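Local coordinates for Mlr3007 protein (Mesorhizobium loti, PDB 3QQM) that probably transfers amino groups between branched-chain amino acids and 2-oxoglutarate with the help of pyridoxal 5'-phosphate, at residues T69-R74 against A87-P92; T21-P26 against N210-L215; G147-G152 against A193-D198. All coordinates share one frame; numbering follows the deposited sequence.

In the fold
Following the chain from its N terminus, strand 17-25 supplies the first half of contact 2, whose partner, residues 210-215, comes only near the C terminus, so this contact closes a loop of 183 residues. The other two contacts lie within that loop, one after the other. Contact 1 closes first, as the hairpin of strands 71-78 and 83-89, and touches contact 2 because strands 17-25 and 71-78 are neighbours in the four-stranded antiparallel sheet. Contact 3 then joins residues 147-152, at an edge of the six-stranded mixed sheet, to residues 193-198. Contacts 2 and 3 both reach that sheet, their centres about 24 Å apart; contact 2 connects it to the four-stranded one.

Contact 1. Residues T69-R74 against A87-P92; sequences TAMRTR and AQPYEP. With EDO (1,2-ethanediol), chain X.
Arg-72 and Gln-88 form a hydrogen-bonded antiparallel pair in the hairpin of strands 71-78 and 83-89, whose short segments here run at 156° between their N-to-C directions. Its two backbone bonds are Arg-72 N to Gln-88 O, 2.7 Å, and Gln-88 N to Arg-72 O, 3.0 Å. Past Pro-89, which has no N-H to give, Tyr-90 N donates to Ala-70 O at 2.9 Å. That hydrogen bond is almost straight (N-H...O 176°), although the donor stands 43° out of the carbonyl plane. A water donates to Ala-70 O and Tyr-90 O, bridging the chain just before strand 71-78 begins and just after strand 83-89 ends. The C-H of Ala-87 CA adds a weaker contact to Arg-72 O.

Apolar contacts lie beside this ladder. The selenomethionine Met-71 is bent at chi2 and chi3, and its CE reaches over the opposite strand to Ala-87 CB, 3.9 Å, and Pro-89 CD, 4.0 Å. Ala-70 CB meets Tyr-90 CB at 3.9 Å and lies at the edge of the ring, while Pro-92 N sits above the ring's centre on one face.

A 1,2-ethanediol, probably from the crystallisation liquor, accepts from Thr-69 N and approaches the Met-71 methyl. Main-chain polarity thus carries the pairing, which depends little on side-chain polar groups, and Met-71 lays an apolar methyl over the main chain of the opposite strand.

Contact 2. Residues T21-P26 against N210-L215; sequences TMRWQP and NSLRGL
Arg-23 reaches from strand 17-25 to the carbonyl of Leu-212 in the turn between strands 205-210 and 214-220, a turn belonging to the cofactor site of this class-IV aminotransferase: Ser-211 N donates to phosphate oxygen OP2 of the pyridoxal-phosphate-modified lysine at position 118.

Two guanidinium nitrogens grip the one acceptor side-on. Arg-23 NE lies 2.8 Å from Leu-212 O, nearly in line with its C=O, and Arg-23 NH2 lies 3.0 Å from the same Leu-212 O, standing 36° out of the carbonyl plane. The oxygen itself is within 5° of the guanidinium plane, and a bend at chi3 (-52°) brings NE round to it.

Two waters link the backbone of strand 17-25 to the turn. One molecule accepts from Leu-212 N and lies 2.9 Å from Thr-21 O; a second accepts from Arg-23 N and is hydrogen-bonded to Ser-211 OG, which also bonds His-36 NE2. Within the turn, Asn-210 OD1 accepts from Arg-213 N at 2.7 Å, an Asx motif, while Gly-214 N bonds Asn-210 O at 2.8 Å. Outside it, Asn-210 ND2 is satisfied by Ile-154 O and Arg-213 NH1 by Glu-91 O.

The leucine side chain provides the apolar part, crossing that of Arg-23 at about a right angle. Its two methyls divide the work: Leu-212 CD2 is 4.1 Å from Thr-21 CG2, and Leu-212 CD1 packs 3.7 Å from Arg-23 CB.

Contact 3. Residues G147-G152 against A193-D198; sequences GEICEG and AIYSYD
Ile-149 N donates to Tyr-195 O at 2.7 Å, the one direct hydrogen bond between residues 147-152 and 193-198, with the donor in the carbonyl plane and an N-H...O angle of 155°. Glu-148 CA sends a C-H toward the same carbonyl oxygen.

Two waters extend the backbone link. One donates to Gly-147 O and accepts from Tyr-197 N, 3.0 Å away; the other donates to Ile-149 O, 2.7 Å away, and accepts from Tyr-195 N.

Van der Waals contact centres on Ile-149. Its CG1, anti to the carbonyl carbon (chi1 -70°), lies 3.5 Å from Tyr-197 N. The apolar contacts are CD1 at the edge of the Tyr-197 ring, 3.9 Å from Tyr-197 CD1, and Ile-149 CB, 4.2 Å from Tyr-195 CD1. The Tyr-195 hydroxyl bonds Ala-167 O and the Tyr-197 hydroxyl Val-221 O. At the more exposed end, Ile-194 CG2 touches the carboxylate carbon of Glu-148, CD, at 3.5 Å.

Ser-196 is the N-cap of helix 197-200, set against edge strand 149-152 of the mixed sheet: its OG caps a backbone N just beyond residue 198 while Asp-199 OD2 accepts from Ser-196 N, a pattern consistent with a capping box.

Contact 1. Residues T69-R74 against A87-P92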
loop_
_atom_site.group_PDB
_atom_site.type_symbol
_atom_site.label_atom_id
_atom_site.label_comp_id
_atom_site.label_asym_id
_atom_site.label_seq_id
_atom_site.Cartn_x
_atom_site.Cartn_y
_atom_site.Cartn_z
ATOM N N THR A 69 -18.568 13.844 -0.611
ATOM C CA THR A 69 -17.257 14.112 0.002
ATOM C C THR A 69 -16.283 12.974 -0.295
ATOM O O THR A 69 -16.685 11.920 -0.830
ATOM C CB THR A 69 -17.367 14.264 1.524
ATOM O OG1 THR A 69 -17.969 13.087 2.069
ATOM C CG2 THR A 69 -18.222 15.468 1.896
ATOM N N ALA A 70 -15.007 13.191 0.054
ATOM C CA ALA A 70 -13.943 12.200 -0.159
ATOM C C ALA A 70 -14.363 10.804 0.327
ATOM O O ALA A 70 -14.941 10.669 1.382
ATOM C CB ALA A 70 -12.652 12.640 0.531
HETATM N N MSE A 71 -14.069 9.779 -0.462
HETATM C CA MSE A 71 -14.433 8.408 -0.112
HETATM C C MSE A 71 -13.256 7.454 -0.224
HETATM O O MSE A 71 -12.432 7.601 -1.124
HETATM C CB MSE A 71 -15.509 7.893 -1.085
HETATM C CG MSE A 71 -16.734 8.802 -1.267
HETATM SE SE MSE A 71 -17.899 8.933 0.310
HETATM C CE MSE A 71 -18.574 7.143 0.306
ATOM N N ARG A 72 -13.157 6.502 0.704
ATOM C CA ARG A 72 -12.163 5.446 0.618
ATOM C C ARG A 72 -12.878 4.447 -0.250
ATOM O O ARG A 72 -14.037 4.093 0.020
ATOM C CB ARG A 72 -11.855 4.822 1.966
ATOM C CG ARG A 72 -10.908 3.619 1.901
ATOM C CD ARG A 72 -10.671 2.990 3.255
ATOM N NE ARG A 72 -9.894 1.742 3.131
ATOM C CZ ARG A 72 -10.433 0.530 2.891
ATOM N NH1 ARG A 72 -11.755 0.402 2.738
ATOM N NH2 ARG A 72 -9.655 -0.558 2.777
ATOM N N THR A 73 -12.230 4.046 -1.331
ATOM C CA THR A 73 -12.814 3.144 -2.273
ATOM C C THR A 73 -11.982 1.899 -2.441
ATOM O O THR A 73 -10.809 1.987 -2.735
ATOM C CB THR A 73 -12.919 3.827 -3.630
ATOM O OG1 THR A 73 -13.662 5.053 -3.486
ATOM C CG2 THR A 73 -13.587 2.890 -4.657
ATOM N N ARG A 74 -12.598 0.734 -2.247
ATOM C CA ARG A 74 -11.892 -0.521 -2.418
ATOM C C ARG A 74 -12.431 -1.239 -3.656
ATOM O O ARG A 74 -13.609 -1.591 -3.715
ATOM C CB ARG A 74 -12.043 -1.440 -1.201
ATOM C CG ARG A 74 -11.164 -2.700 -1.317
ATOM C CD ARG A 74 -11.517 -3.817 -0.355
ATOM N NE ARG A 74 -12.880 -4.297 -0.591
ATOM C CZ ARG A 74 -13.916 -4.084 0.224
ATOM N NH1 ARG A 74 -13.752 -3.486 1.411
ATOM N NH2 ARG A 74 -15.109 -4.539 -0.108
ATOM N N ALA A 87 -17.382 1.937 -1.435
ATOM C CA ALA A 87 -17.013 3.289 -1.057
ATOM C C ALA A 87 -17.617 3.671 0.297
ATOM O O ALA A 87 -18.796 3.419 0.563
ATOM C CB ALA A 87 -17.459 4.281 -2.125
ATOM N N GLN A 88 -16.793 4.275 1.141
ATOM C CA GLN A 88 -17.216 4.771 2.441
ATOM C C GLN A 88 -16.461 6.063 2.686
ATOM O O GLN A 88 -15.385 6.241 2.171
ATOM C CB GLN A 88 -16.924 3.765 3.538
ATOM C CG GLN A 88 -17.466 2.405 3.270
ATOM C CD GLN A 88 -17.446 1.550 4.478
ATOM O OE1 GLN A 88 -18.165 1.813 5.448
ATOM N NE2 GLN A 88 -16.645 0.475 4.434
ATOM N N PRO A 89 -17.008 6.960 3.510
ATOM C CA PRO A 89 -16.340 8.242 3.731
ATOM C C PRO A 89 -14.884 8.134 4.172
ATOM O O PRO A 89 -14.563 7.365 5.058
ATOM C CB PRO A 89 -17.185 8.896 4.845
ATOM C CG PRO A 89 -18.489 8.278 4.742
ATOM C CD PRO A 89 -18.246 6.856 4.291
ATOM N N TYR A 90 -14.014 8.898 3.526
ATOM C CA TYR A 90 -12.605 8.933 3.889
ATOM C C TYR A 90 -12.462 9.727 5.183
ATOM O O TYR A 90 -13.071 10.780 5.341
ATOM C CB TYR A 90 -11.781 9.561 2.771
ATOM C CG TYR A 90 -10.339 9.882 3.136
ATOM C CD1 TYR A 90 -9.472 8.887 3.586
ATOM C CD2 TYR A 90 -9.821 11.169 2.964
ATOM C CE1 TYR A 90 -8.134 9.178 3.903
ATOM C CE2 TYR A 90 -8.482 11.458 3.270
ATOM C CZ TYR A 90 -7.655 10.462 3.737
ATOM O OH TYR A 90 -6.338 10.727 4.040
ATOM N N GLU A 91 -11.688 9.196 6.125
ATOM C CA GLU A 91 -11.488 9.876 7.417
ATOM C C GLU A 91 -10.048 10.305 7.484
ATOM O O GLU A 91 -9.203 9.564 7.918
ATOM C CB GLU A 91 -11.852 8.930 8.563
ATOM C CG GLU A 91 -13.323 8.409 8.498
ATOM C CD GLU A 91 -13.640 7.397 9.613
ATOM O OE1 GLU A 91 -12.681 6.758 10.142
ATOM O OE2 GLU A 91 -14.838 7.241 9.959
ATOM N N PRO A 92 -9.754 11.516 7.058
ATOM C CA PRO A 92 -8.333 11.839 7.074
ATOM C C PRO A 92 -7.722 11.887 8.464
ATOM O O PRO A 92 -8.443 12.033 9.457
ATOM C CB PRO A 92 -8.291 13.229 6.440
ATOM C CG PRO A 92 -9.639 13.844 6.773
ATOM C CD PRO A 92 -10.611 12.715 6.967
HETATM C C1 EDO X . -22.136 9.925 1.459
HETATM O O1 EDO X . -21.159 8.920 1.174
HETATM C C2 EDO X . -21.935 11.115 0.531
HETATM O O2 EDO X . -20.547 11.471 0.507
HETATM O O HOH W 1 -14.635 12.766 3.773
#

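Contact 2. Residues T21-P26 against N210-L215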
loop_
_atom_site.group_PDB
_atom_site.type_symbol
_atom_site.label_atom_id
_atom_site.label_comp_id
_atom_site.label_asym_id
_atom_site.label_seq_id
_atom_site.Cartn_x
_atom_site.Cartn_y
_atom_site.Cartn_z
ATOM N N THR A 21 -6.993 0.256 -3.435
ATOM C CA THR A 21 -7.603 1.095 -2.437
ATOM C C THR A 21 -7.222 2.519 -2.787
ATOM O O THR A 21 -6.042 2.896 -2.741
ATOM C CB THR A 21 -7.135 0.708 -1.030
ATOM O OG1 THR A 21 -7.461 -0.661 -0.801
ATOM C CG2 THR A 21 -7.801 1.581 0.034
HETATM N N MSE A 22 -8.243 3.317 -3.080
HETATM C CA MSE A 22 -8.058 4.670 -3.535
HETATM C C MSE A 22 -8.888 5.711 -2.781
HETATM O O MSE A 22 -9.890 5.382 -2.121
HETATM C CB MSE A 22 -8.499 4.728 -5.005
HETATM C CG MSE A 22 -7.893 3.633 -5.895
HETATM SE SE MSE A 22 -8.570 3.639 -7.710
HETATM C CE MSE A 22 -10.444 3.251 -7.377
ATOM N N ARG A 23 -8.489 6.973 -2.939
ATOM C CA ARG A 23 -9.217 8.077 -2.360
ATOM C C ARG A 23 -9.924 8.804 -3.473
ATOM O O ARG A 23 -9.281 9.330 -4.389
ATOM C CB ARG A 23 -8.292 9.071 -1.685
ATOM C CG ARG A 23 -9.049 10.094 -0.840
ATOM C CD ARG A 23 -8.245 11.360 -0.540
ATOM N NE ARG A 23 -6.927 11.096 0.022
ATOM C CZ ARG A 23 -6.018 12.038 0.295
ATOM N NH1 ARG A 23 -6.294 13.334 0.089
ATOM N NH2 ARG A 23 -4.825 11.682 0.773
ATOM N N TRP A 24 -11.241 8.806 -3.430
ATOM C CA TRP A 24 -12.037 9.550 -4.404
ATOM C C TRP A 24 -12.246 10.944 -3.846
ATOM O O TRP A 24 -12.517 11.097 -2.667
ATOM C CB TRP A 24 -13.389 8.914 -4.601
ATOM C CG TRP A 24 -14.255 9.587 -5.623
ATOM C CD1 TRP A 24 -14.322 9.292 -6.950
ATOM C CD2 TRP A 24 -15.215 10.613 -5.396
ATOM N NE1 TRP A 24 -15.275 10.050 -7.553
ATOM C CE2 TRP A 24 -15.834 10.882 -6.632
ATOM C CE3 TRP A 24 -15.632 11.312 -4.271
ATOM C CZ2 TRP A 24 -16.833 11.843 -6.782
ATOM C CZ3 TRP A 24 -16.636 12.268 -4.420
ATOM C CH2 TRP A 24 -17.226 12.514 -5.664
ATOM N N GLN A 25 -12.139 11.951 -4.698
ATOM C CA GLN A 25 -12.327 13.321 -4.273
ATOM C C GLN A 25 -13.307 13.999 -5.210
ATOM O O GLN A 25 -13.285 13.735 -6.411
ATOM C CB GLN A 25 -10.989 14.077 -4.250
ATOM C CG GLN A 25 -10.062 13.601 -3.150
ATOM C CD GLN A 25 -8.729 14.344 -3.105
ATOM O OE1 GLN A 25 -8.036 14.476 -4.115
ATOM N NE2 GLN A 25 -8.355 14.797 -1.915
ATOM N N PRO A 26 -14.182 14.858 -4.657
ATOM C CA PRO A 26 -15.146 15.597 -5.451
ATOM C C PRO A 26 -14.486 16.345 -6.604
ATOM O O PRO A 26 -13.469 17.013 -6.408
ATOM C CB PRO A 26 -15.744 16.617 -4.451
ATOM C CG PRO A 26 -15.517 16.078 -3.123
ATOM C CD PRO A 26 -14.331 15.112 -3.218
ATOM N N ASN A 210 0.693 5.712 1.649
ATOM C CA ASN A 210 -0.025 4.969 0.641
ATOM C C ASN A 210 -0.842 5.943 -0.189
ATOM O O ASN A 210 -0.899 7.135 0.115
ATOM C CB ASN A 210 -0.875 3.837 1.220
ATOM C CG ASN A 210 -1.908 4.305 2.225
ATOM O OD1 ASN A 210 -2.459 5.396 2.132
ATOM N ND2 ASN A 210 -2.216 3.440 3.157
ATOM N N SER A 211 -1.429 5.444 -1.270
ATOM C CA SER A 211 -2.194 6.306 -2.161
ATOM C C SER A 211 -3.407 6.918 -1.457
ATOM O O SER A 211 -3.763 8.048 -1.705
ATOM C CB SER A 211 -2.659 5.542 -3.400
ATOM O OG SER A 211 -3.207 6.449 -4.335
ATOM N N LEU A 212 -4.032 6.143 -0.591
ATOM C CA LEU A 212 -5.192 6.595 0.116
ATOM C C LEU A 212 -4.901 7.783 1.030
ATOM O O LEU A 212 -5.609 8.776 0.983
ATOM C CB LEU A 212 -5.791 5.463 0.946
ATOM C CG LEU A 212 -6.972 5.864 1.823
ATOM C CD1 LEU A 212 -8.121 6.458 0.956
ATOM C CD2 LEU A 212 -7.452 4.682 2.732
ATOM N N ARG A 213 -3.840 7.690 1.821
ATOM C CA ARG A 213 -3.558 8.740 2.819
ATOM C C ARG A 213 -2.450 9.715 2.536
ATOM O O ARG A 213 -2.347 10.696 3.243
ATOM C CB ARG A 213 -3.254 8.093 4.179
ATOM C CG ARG A 213 -4.395 7.311 4.724
ATOM C CD ARG A 213 -4.242 6.974 6.196
ATOM N NE ARG A 213 -5.417 6.232 6.685
ATOM C CZ ARG A 213 -6.531 6.808 7.120
ATOM N NH1 ARG A 213 -6.649 8.127 7.150
ATOM N NH2 ARG A 213 -7.546 6.062 7.503
ATOM N N GLY A 214 -1.644 9.481 1.520
ATOM C CA GLY A 214 -0.500 10.354 1.275
ATOM C C GLY A 214 0.574 10.015 2.318
ATOM O O GLY A 214 0.511 8.935 2.937
ATOM N N LEU A 215 1.576 10.897 2.498
ATOM C CA LEU A 215 2.626 10.666 3.504
ATOM C C LEU A 215 2.128 10.923 4.913
ATOM O O LEU A 215 1.388 11.885 5.185
ATOM C CB LEU A 215 3.855 11.535 3.251
ATOM C CG LEU A 215 4.696 11.155 2.041
ATOM C CD1 LEU A 215 5.714 12.222 1.753
ATOM C CD2 LEU A 215 5.363 9.775 2.262
HETATM O O HOH W 2 -4.004 3.060 -0.657
HETATM O O HOH W 3 -5.892 7.510 -4.138
#

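Contact 3. Residues G147-G152 against A193-D198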
loop_
_atom_site.group_PDB
_atom_site.type_symbol
_atom_site.label_atom_id
_atom_site.label_comp_id
_atom_site.label_asym_id
_atom_site.label_seq_id
_atom_site.Cartn_x
_atom_site.Cartn_y
_atom_site.Cartn_z
ATOM N N GLY A 147 17.581 -8.689 6.568
ATOM C CA GLY A 147 17.323 -7.638 7.560
ATOM C C GLY A 147 17.125 -6.244 7.003
ATOM O O GLY A 147 17.325 -5.256 7.709
ATOM N N GLU A 148 16.734 -6.174 5.740
ATOM C CA GLU A 148 16.493 -4.926 5.061
ATOM C C GLU A 148 15.017 -4.613 5.189
ATOM O O GLU A 148 14.171 -5.464 4.946
ATOM C CB GLU A 148 16.909 -5.062 3.583
ATOM C CG GLU A 148 18.416 -5.404 3.442
ATOM C CD GLU A 148 18.828 -5.974 2.092
ATOM O OE1 GLU A 148 17.957 -6.348 1.256
ATOM O OE2 GLU A 148 20.060 -6.082 1.901
ATOM N N ILE A 149 14.715 -3.401 5.620
ATOM C CA ILE A 149 13.357 -2.973 5.752
ATOM C C ILE A 149 12.756 -2.945 4.376
ATOM O O ILE A 149 13.395 -2.462 3.418
ATOM C CB ILE A 149 13.249 -1.557 6.346
ATOM C CG1 ILE A 149 13.649 -1.577 7.813
ATOM C CG2 ILE A 149 11.812 -1.012 6.207
ATOM C CD1 ILE A 149 12.676 -2.384 8.716
ATOM N N CYS A 150 11.535 -3.453 4.271
ATOM C CA CYS A 150 10.841 -3.464 3.008
ATOM C C CYS A 150 9.661 -2.462 2.945
ATOM O O CYS A 150 9.614 -1.553 2.079
ATOM C CB CYS A 150 10.307 -4.865 2.735
ATOM S SG CYS A 150 11.548 -6.206 2.568
ATOM N N GLU A 151 8.727 -2.615 3.876
ATOM C CA GLU A 151 7.496 -1.831 3.870
ATOM C C GLU A 151 6.679 -2.061 5.125
ATOM O O GLU A 151 7.062 -2.829 6.011
ATOM C CB GLU A 151 6.647 -2.302 2.666
ATOM C CG GLU A 151 6.284 -3.817 2.752
ATOM C CD GLU A 151 5.564 -4.402 1.500
ATOM O OE1 GLU A 151 5.040 -3.630 0.652
ATOM O OE2 GLU A 151 5.515 -5.662 1.383
ATOM N N GLY A 152 5.564 -1.355 5.211
ATOM C CA GLY A 152 4.620 -1.528 6.291
ATOM C C GLY A 152 3.557 -2.511 5.804
ATOM O O GLY A 152 3.532 -2.876 4.611
ATOM N N ALA A 193 16.567 2.788 -2.207
ATOM C CA ALA A 193 17.677 2.586 -1.288
ATOM C C ALA A 193 17.467 1.317 -0.475
ATOM O O ALA A 193 16.450 0.692 -0.571
ATOM C CB ALA A 193 17.845 3.823 -0.362
ATOM N N ILE A 194 18.477 0.952 0.298
ATOM C CA ILE A 194 18.453 -0.238 1.129
ATOM C C ILE A 194 18.867 0.161 2.541
ATOM O O ILE A 194 19.855 0.865 2.738
ATOM C CB ILE A 194 19.430 -1.280 0.611
ATOM C CG1 ILE A 194 19.150 -1.591 -0.859
ATOM C CG2 ILE A 194 19.343 -2.549 1.434
ATOM C CD1 ILE A 194 20.232 -2.504 -1.508
ATOM N N TYR A 195 18.096 -0.268 3.519
ATOM C CA TYR A 195 18.411 0.040 4.904
ATOM C C TYR A 195 17.683 -0.889 5.880
ATOM O O TYR A 195 16.666 -1.482 5.549
ATOM C CB TYR A 195 18.140 1.529 5.218
ATOM C CG TYR A 195 16.777 2.068 4.801
ATOM C CD1 TYR A 195 15.625 1.753 5.504
ATOM C CD2 TYR A 195 16.664 2.968 3.772
ATOM C CE1 TYR A 195 14.385 2.288 5.130
ATOM C CE2 TYR A 195 15.434 3.535 3.422
ATOM C CZ TYR A 195 14.310 3.179 4.085
ATOM O OH TYR A 195 13.106 3.729 3.689
ATOM N N SER A 196 18.247 -1.009 7.071
ATOM C CA SER A 196 17.715 -1.840 8.132
ATOM C C SER A 196 16.930 -1.015 9.122
ATOM O O SER A 196 16.900 0.201 9.033
ATOM C CB SER A 196 18.865 -2.466 8.906
ATOM O OG SER A 196 19.569 -1.460 9.571
ATOM N N TYR A 197 16.340 -1.682 10.112
ATOM C CA TYR A 197 15.580 -0.988 11.132
ATOM C C TYR A 197 16.492 -0.073 11.886
ATOM O O TYR A 197 16.157 1.079 12.144
ATOM C CB TYR A 197 14.939 -1.961 12.121
ATOM C CG TYR A 197 13.865 -1.311 12.948
ATOM C CD1 TYR A 197 12.686 -0.912 12.342
ATOM C CD2 TYR A 197 13.988 -1.148 14.333
ATOM C CE1 TYR A 197 11.657 -0.323 13.054
ATOM C CE2 TYR A 197 12.938 -0.558 15.089
ATOM C CZ TYR A 197 11.775 -0.154 14.424
ATOM O OH TYR A 197 10.689 0.443 15.041
ATOM N N ASP A 198 17.668 -0.576 12.202
ATOM C CA ASP A 198 18.635 0.193 12.971
ATOM C C ASP A 198 19.092 1.473 12.233
ATOM O O ASP A 198 19.255 2.510 12.855
ATOM C CB ASP A 198 19.826 -0.682 13.329
ATOM C CG ASP A 198 20.711 -0.034 14.337
ATOM O OD1 ASP A 198 20.353 -0.012 15.541
ATOM O OD2 ASP A 198 21.775 0.440 13.920
HETATM O O HOH W 4 16.296 -4.667 10.200
HETATM O O HOH W 5 15.774 -1.652 2.373
#